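PDB 1SP3: cytochrome c, putative from Shewanella oneidensis, which carries eight c-type hemes and probably works as a respiratory oxidoreductase that reduces tetrathionate. Local coordinates for residues M161-K166 and M172-N177; D169-M172 and N178-C181. All blocks are in the same frame, centred on the assembly; numbering follows the deposited sequence.

Contact 1. Residues M161-K166 and M172-N177; sequences MAYPDK and MDSDGN. With HEC (heme c), chain G.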
# COMPACT_ATOMS: atom_id res chain seq x y z
N MET A 161 -10.39 2.19 11.34
CA MET A 161 -11.31 1.94 10.23
C MET A 161 -12.02 0.63 10.53
O MET A 161 -12.93 0.26 9.79
CB MET A 161 -10.62 1.79 8.86
CG MET A 161 -9.88 2.99 8.24
SD MET A 161 -10.89 4.40 7.87
CE MET A 161 -10.45 4.71 6.33
N ALA A 162 -11.62 -0.08 11.58
CA ALA A 162 -12.44 -1.21 12.00
C ALA A 162 -13.90 -0.84 12.36
O ALA A 162 -14.84 -1.61 12.05
CB ALA A 162 -11.77 -1.94 13.23
N TYR A 163 -14.09 0.27 13.09
CA TYR A 163 -15.43 0.79 13.45
C TYR A 163 -15.26 2.29 13.53
O TYR A 163 -15.17 2.81 14.62
CB TYR A 163 -15.91 0.26 14.84
CG TYR A 163 -16.13 -1.23 14.84
CD1 TYR A 163 -15.07 -2.12 15.13
CD2 TYR A 163 -17.39 -1.76 14.50
CE1 TYR A 163 -15.27 -3.50 15.07
CE2 TYR A 163 -17.59 -3.13 14.45
CZ TYR A 163 -16.54 -3.98 14.73
OH TYR A 163 -16.79 -5.30 14.67
N PRO A 164 -15.13 3.00 12.40
CA PRO A 164 -14.72 4.40 12.50
C PRO A 164 -15.96 5.28 12.71
O PRO A 164 -17.08 4.77 12.50
CB PRO A 164 -14.16 4.70 11.10
CG PRO A 164 -14.93 3.82 10.22
CD PRO A 164 -15.28 2.55 11.00
N ASP A 165 -15.76 6.55 13.05
CA ASP A 165 -16.82 7.49 13.16
C ASP A 165 -16.94 8.29 11.87
O ASP A 165 -16.06 8.20 10.99
CB ASP A 165 -16.59 8.42 14.32
CG ASP A 165 -15.25 9.08 14.29
OD1 ASP A 165 -14.88 9.66 15.33
OD2 ASP A 165 -14.49 9.10 13.30
N LYS A 166 -18.01 9.08 11.78
CA LYS A 166 -18.30 9.92 10.63
C LYS A 166 -17.16 10.87 10.36
O LYS A 166 -16.82 11.06 9.20
CB LYS A 166 -19.57 10.74 10.82
CG LYS A 166 -20.24 11.22 9.50
CD LYS A 166 -21.54 12.05 9.82
CE LYS A 166 -22.17 12.63 8.55
NZ LYS A 166 -22.63 14.10 8.68
N MET A 172 -17.55 4.49 5.63
CA MET A 172 -17.37 3.38 6.57
C MET A 172 -17.91 3.55 8.03
O MET A 172 -18.05 2.58 8.79
CB MET A 172 -15.87 2.99 6.62
CG MET A 172 -15.46 2.34 5.22
SD MET A 172 -13.73 1.82 5.24
CE MET A 172 -12.98 3.11 4.23
N ASP A 173 -18.13 4.80 8.39
CA ASP A 173 -18.81 5.24 9.63
C ASP A 173 -19.78 4.20 10.21
O ASP A 173 -20.79 3.92 9.61
CB ASP A 173 -19.59 6.47 9.30
CG ASP A 173 -20.47 6.96 10.44
OD1 ASP A 173 -20.30 6.59 11.69
OD2 ASP A 173 -21.35 7.80 10.12
N SER A 174 -19.37 3.54 11.29
CA SER A 174 -20.11 2.35 11.70
C SER A 174 -21.48 2.73 12.26
O SER A 174 -22.37 1.91 12.21
CB SER A 174 -19.31 1.52 12.68
OG SER A 174 -18.70 2.38 13.56
N ASP A 175 -21.67 3.97 12.68
CA ASP A 175 -22.98 4.45 13.13
C ASP A 175 -23.83 5.01 12.03
O ASP A 175 -25.01 5.33 12.29
CB ASP A 175 -22.85 5.53 14.22
CG ASP A 175 -22.24 5.00 15.51
OD1 ASP A 175 -22.44 3.80 15.80
OD2 ASP A 175 -21.56 5.70 16.31
N GLY A 176 -23.25 5.17 10.83
CA GLY A 176 -23.97 5.71 9.71
C GLY A 176 -24.02 4.77 8.53
O GLY A 176 -24.65 3.68 8.57
N ASN A 177 -23.41 5.19 7.42
CA ASN A 177 -23.45 4.32 6.23
C ASN A 177 -22.83 2.95 6.49
O ASN A 177 -23.28 2.01 5.86
CB ASN A 177 -22.85 4.95 4.97
CG ASN A 177 -23.63 6.12 4.45
OD1 ASN A 177 -24.87 6.11 4.37
ND2 ASN A 177 -22.90 7.17 4.07
FE HEC G . -10.71 1.15 -1.10
CHA HEC G . -8.47 1.96 -3.56
CHB HEC G . -8.50 -1.01 0.20
CHC HEC G . -12.89 0.58 1.58
CHD HEC G . -13.04 3.19 -2.50
NA HEC G . -8.78 0.59 -1.53
C1A HEC G . -8.08 1.01 -2.63
C2A HEC G . -6.83 0.33 -2.64
C3A HEC G . -6.82 -0.48 -1.59
C4A HEC G . -8.06 -0.30 -0.87
CMA HEC G . -5.66 -1.41 -1.17
CAA HEC G . -5.72 0.58 -3.69
CBA HEC G . -4.93 1.81 -3.13
CGA HEC G . -3.69 1.94 -4.02
O1A HEC G . -2.81 1.02 -3.91
O2A HEC G . -3.59 2.92 -4.84
NB HEC G . -10.75 0.02 0.51
C1B HEC G . -9.70 -0.83 0.87
C2B HEC G . -10.00 -1.44 2.14
C3B HEC G . -11.20 -0.97 2.53
C4B HEC G . -11.70 -0.08 1.52
CMB HEC G . -9.07 -2.44 2.89
CAB HEC G . -11.95 -1.30 3.87
CBB HEC G . -11.32 -0.98 5.06
NC HEC G . -12.61 1.77 -0.54
C1C HEC G . -13.32 1.35 0.56
C2C HEC G . -14.60 1.92 0.48
C3C HEC G . -14.64 2.65 -0.66
C4C HEC G . -13.38 2.54 -1.31
CMC HEC G . -15.68 1.63 1.59
CAC HEC G . -15.85 3.45 -1.28
CBC HEC G . -16.62 4.27 -0.47
ND HEC G . -10.77 2.36 -2.74
C1D HEC G . -11.83 3.16 -3.16
C2D HEC G . -11.49 3.92 -4.35
C3D HEC G . -10.14 3.49 -4.70
C4D HEC G . -9.73 2.57 -3.63
CMD HEC G . -12.36 4.97 -5.19
CAD HEC G . -9.30 3.98 -5.93
CBD HEC G . -9.27 2.73 -6.83
CGD HEC G . -10.45 2.60 -7.78
O1D HEC G . -10.46 1.64 -8.55
O2D HEC G . -11.33 3.52 -7.85
O HOH W 1 -19.84 7.93 13.94
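Pro164 and Ser174 carry the polar part of this contact, where the end of a 3-10 turn and the loop after it meet a second loop segment. Pro164 O takes two bonds from the one serine: Ser174 N reaches it at 2.9 Å, running nearly along the C=O axis, while Ser174 OG comes in at 3.1 Å from above the carbonyl plane. The hydroxyl can double back on this oxygen because chi1 of 41° sets OG between the backbone N and the carbonyl carbon. A CA-H...O contact from Asp173 (CA to Pro164 O, 3.4 Å) adds a third approach to the same atom.

Asp173 opens a type I beta turn ending at Gly176, and its OD1 accepts from Asp175 N two residues on, an Asx turn, the donor lying well out of the carboxylate plane. The carboxylate reaches Lys166 because chi1 (174°) carries CG away from the amide nitrogen of Asp173; there a water bridges Lys166 N and Asp173 OD1, 2.7 Å from the latter. The aliphatic root of the lysine crosses the acid, CB 3.5 Å from Asp173 OD2, but its amine is carried away and makes no salt bridge with it. Asp165 turns its carboxylate to Thr168 instead.

Apolar contacts fill the inner side. Pro164 CG rests on Met172 CB at 3.8 Å, and the methyl ends of Met161 and Met172 meet, CE to CE, at 3.7 Å. Met172 also runs beside a heme c: its SD lies near CBB and near CAB, the carbon to which Cys181 SG is bonded, and its CE lies 3.7 Å from the meso carbon CHC. Met161 touches His400, an axial ligand of this heme.

Contact 2. Residues D169-M172 and N178-C181; sequences DVHM and NFQC. With HEC (heme c), chain H.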
# COMPACT_ATOMS: atom_id res chain seq x y z
N ASP A 169 -14.42 8.69 8.40
CA ASP A 169 -14.79 8.27 7.07
C ASP A 169 -16.30 8.24 7.01
O ASP A 169 -16.94 7.42 7.68
CB ASP A 169 -14.22 6.86 6.75
CG ASP A 169 -14.40 6.47 5.32
OD1 ASP A 169 -15.58 6.20 4.93
OD2 ASP A 169 -13.43 6.40 4.50
N VAL A 170 -16.87 9.05 6.15
CA VAL A 170 -18.31 9.03 6.00
C VAL A 170 -18.94 7.73 5.44
O VAL A 170 -20.13 7.46 5.69
CB VAL A 170 -18.83 10.24 5.17
CG1 VAL A 170 -18.33 11.49 5.78
CG2 VAL A 170 -18.41 10.17 3.67
N HIS A 171 -18.20 6.97 4.61
CA HIS A 171 -18.76 5.80 3.98
C HIS A 171 -18.67 4.62 4.92
O HIS A 171 -19.63 3.87 5.03
CB HIS A 171 -18.00 5.52 2.65
CG HIS A 171 -18.14 6.64 1.67
ND1 HIS A 171 -17.12 7.53 1.39
CD2 HIS A 171 -19.20 7.06 0.95
CE1 HIS A 171 -17.52 8.40 0.48
NE2 HIS A 171 -18.79 8.13 0.18
N MET A 172 -17.55 4.49 5.63
CA MET A 172 -17.37 3.38 6.57
C MET A 172 -17.91 3.55 8.03
O MET A 172 -18.05 2.58 8.79
CB MET A 172 -15.87 2.99 6.62
CG MET A 172 -15.46 2.34 5.22
SD MET A 172 -13.73 1.82 5.24
CE MET A 172 -12.98 3.11 4.23
N ASN A 178 -21.84 2.84 7.39
CA ASN A 178 -21.34 1.56 7.80
C ASN A 178 -20.91 0.62 6.64
O ASN A 178 -21.19 -0.62 6.64
CB ASN A 178 -22.44 0.87 8.64
CG ASN A 178 -21.94 -0.36 9.31
OD1 ASN A 178 -22.72 -1.30 9.55
ND2 ASN A 178 -20.63 -0.40 9.59
N PHE A 179 -20.29 1.19 5.63
CA PHE A 179 -19.91 0.32 4.50
C PHE A 179 -18.83 -0.68 4.93
O PHE A 179 -17.92 -0.30 5.67
CB PHE A 179 -19.30 1.11 3.36
CG PHE A 179 -20.28 1.84 2.50
CD1 PHE A 179 -21.65 1.87 2.79
CD2 PHE A 179 -19.80 2.54 1.39
CE1 PHE A 179 -22.51 2.57 1.99
CE2 PHE A 179 -20.64 3.24 0.61
CZ PHE A 179 -22.03 3.23 0.90
N GLN A 180 -18.92 -1.91 4.45
CA GLN A 180 -17.74 -2.81 4.49
C GLN A 180 -16.91 -2.51 3.27
O GLN A 180 -17.48 -1.92 2.35
CB GLN A 180 -18.19 -4.30 4.42
CG GLN A 180 -19.25 -4.64 5.56
CD GLN A 180 -18.76 -4.24 6.95
OE1 GLN A 180 -17.53 -4.25 7.25
NE2 GLN A 180 -19.69 -3.93 7.81
N CYS A 181 -15.65 -2.99 3.19
CA CYS A 181 -14.79 -2.62 2.10
C CYS A 181 -15.35 -3.05 0.76
O CYS A 181 -15.27 -2.26 -0.20
CB CYS A 181 -13.42 -3.26 2.25
SG CYS A 181 -12.63 -3.06 3.84
FE HEC H . -19.92 8.82 -1.21
CHA HEC H . -21.89 10.31 1.13
CHB HEC H . -18.09 11.70 -1.54
CHC HEC H . -17.59 7.17 -3.08
CHD HEC H . -22.10 6.29 -1.59
NA HEC H . -19.96 10.64 -0.34
C1A HEC H . -20.86 11.05 0.58
C2A HEC H . -20.60 12.40 0.91
C3A HEC H . -19.55 12.80 0.19
C4A HEC H . -19.15 11.71 -0.64
CMA HEC H . -18.88 14.20 0.22
CAA HEC H . -21.46 13.19 1.94
CBA HEC H . -20.84 13.13 3.31
CGA HEC H . -21.68 13.97 4.29
O1A HEC H . -22.75 13.46 4.67
O2A HEC H . -21.25 15.09 4.68
NB HEC H . -18.17 9.34 -2.18
C1B HEC H . -17.56 10.56 -2.09
C2B HEC H . -16.29 10.45 -2.72
C3B HEC H . -16.14 9.18 -3.13
C4B HEC H . -17.33 8.47 -2.79
CMB HEC H . -15.31 11.62 -2.92
CAB HEC H . -14.90 8.55 -3.83
CBB HEC H . -13.75 8.43 -3.15
NC HEC H . -19.85 7.09 -2.23
C1C HEC H . -18.79 6.56 -2.90
C2C HEC H . -19.17 5.27 -3.40
C3C HEC H . -20.44 5.00 -2.94
C4C HEC H . -20.86 6.15 -2.18
CMC HEC H . -18.23 4.39 -4.24
CAC HEC H . -21.38 3.77 -3.23
CBC HEC H . -20.91 2.49 -3.34
ND HEC H . -21.74 8.35 -0.34
C1D HEC H . -22.47 7.21 -0.65
C2D HEC H . -23.68 7.19 0.18
C3D HEC H . -23.57 8.46 1.01
C4D HEC H . -22.34 9.12 0.61
CMD HEC H . -24.79 6.11 0.20
CAD HEC H . -24.52 9.05 2.06
CBD HEC H . -25.49 9.80 1.13
CGD HEC H . -26.67 10.25 1.96
O1D HEC H . -27.80 10.28 1.36
O2D HEC H . -26.47 10.57 3.19
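His171 and Phe179 form a backbone-and-ring contact in the loop between helices 136-143 and 181-184, next to the heme c whose iron His171 binds. Phe179 N donates to His171 O at 2.8 Å, a fairly straight bond (161° at the hydrogen) whose donor is tilted slightly from the carbonyl plane. The Phe179 side chain starts beside this same carbonyl, CB 3.2 Å from His171 O, and its ring leads on toward the heme. The ring is turned 29° from the imidazole plane and displaced so far along it, centroids 5.9 Å apart, that little of one ring faces the other; the touching atoms are Phe179 CD2 and His171 CB.

His171 NE2 binds the iron at 1.9 Å, and His213 supplies the other axial ligand, making a bis-histidine heme c. Val170 CG2 stands over one face of the imidazole, toward its rim, and also packs on the heme carbon CBA. Phe179 brings CE2 to within 3.9 Å of heme CAC, with the pyrrole carbon C3C in the plane of its ring. A leucine in place of Phe179 would probably leave His171 CB and this heme edge less covered.

Asp169 starts an Asx motif that shapes the backbone of the iron-binding histidine: OD1 accepts from Met172 N at 2.7 Å and, weakly, from His171 N. Its other oxygen, OD2, is bonded by Met401 N. Met172 CG lies against Phe179 O, the oxygen that accepts a hydrogen bond from Arg136 NH1.

Following the chain from helix 136-143, contact 1 closes the first loop, bringing 172-177 back onto 161-166. Contact 2 opens within that loop, at 169-172, and closes on 178-181, past its end, so the two interlock and share Met172 rather than nest. Their centres lie about 6 Å apart. Asn177 joins them: its ND2 probably donates to Val170 O, while its CB packs on His171 O. Together the folded loops span two hemes, one bound by His171 and the other attached through Cys181 at the start of helix 181-184. Arg136 of helix 136-143 touches residues of both contacts.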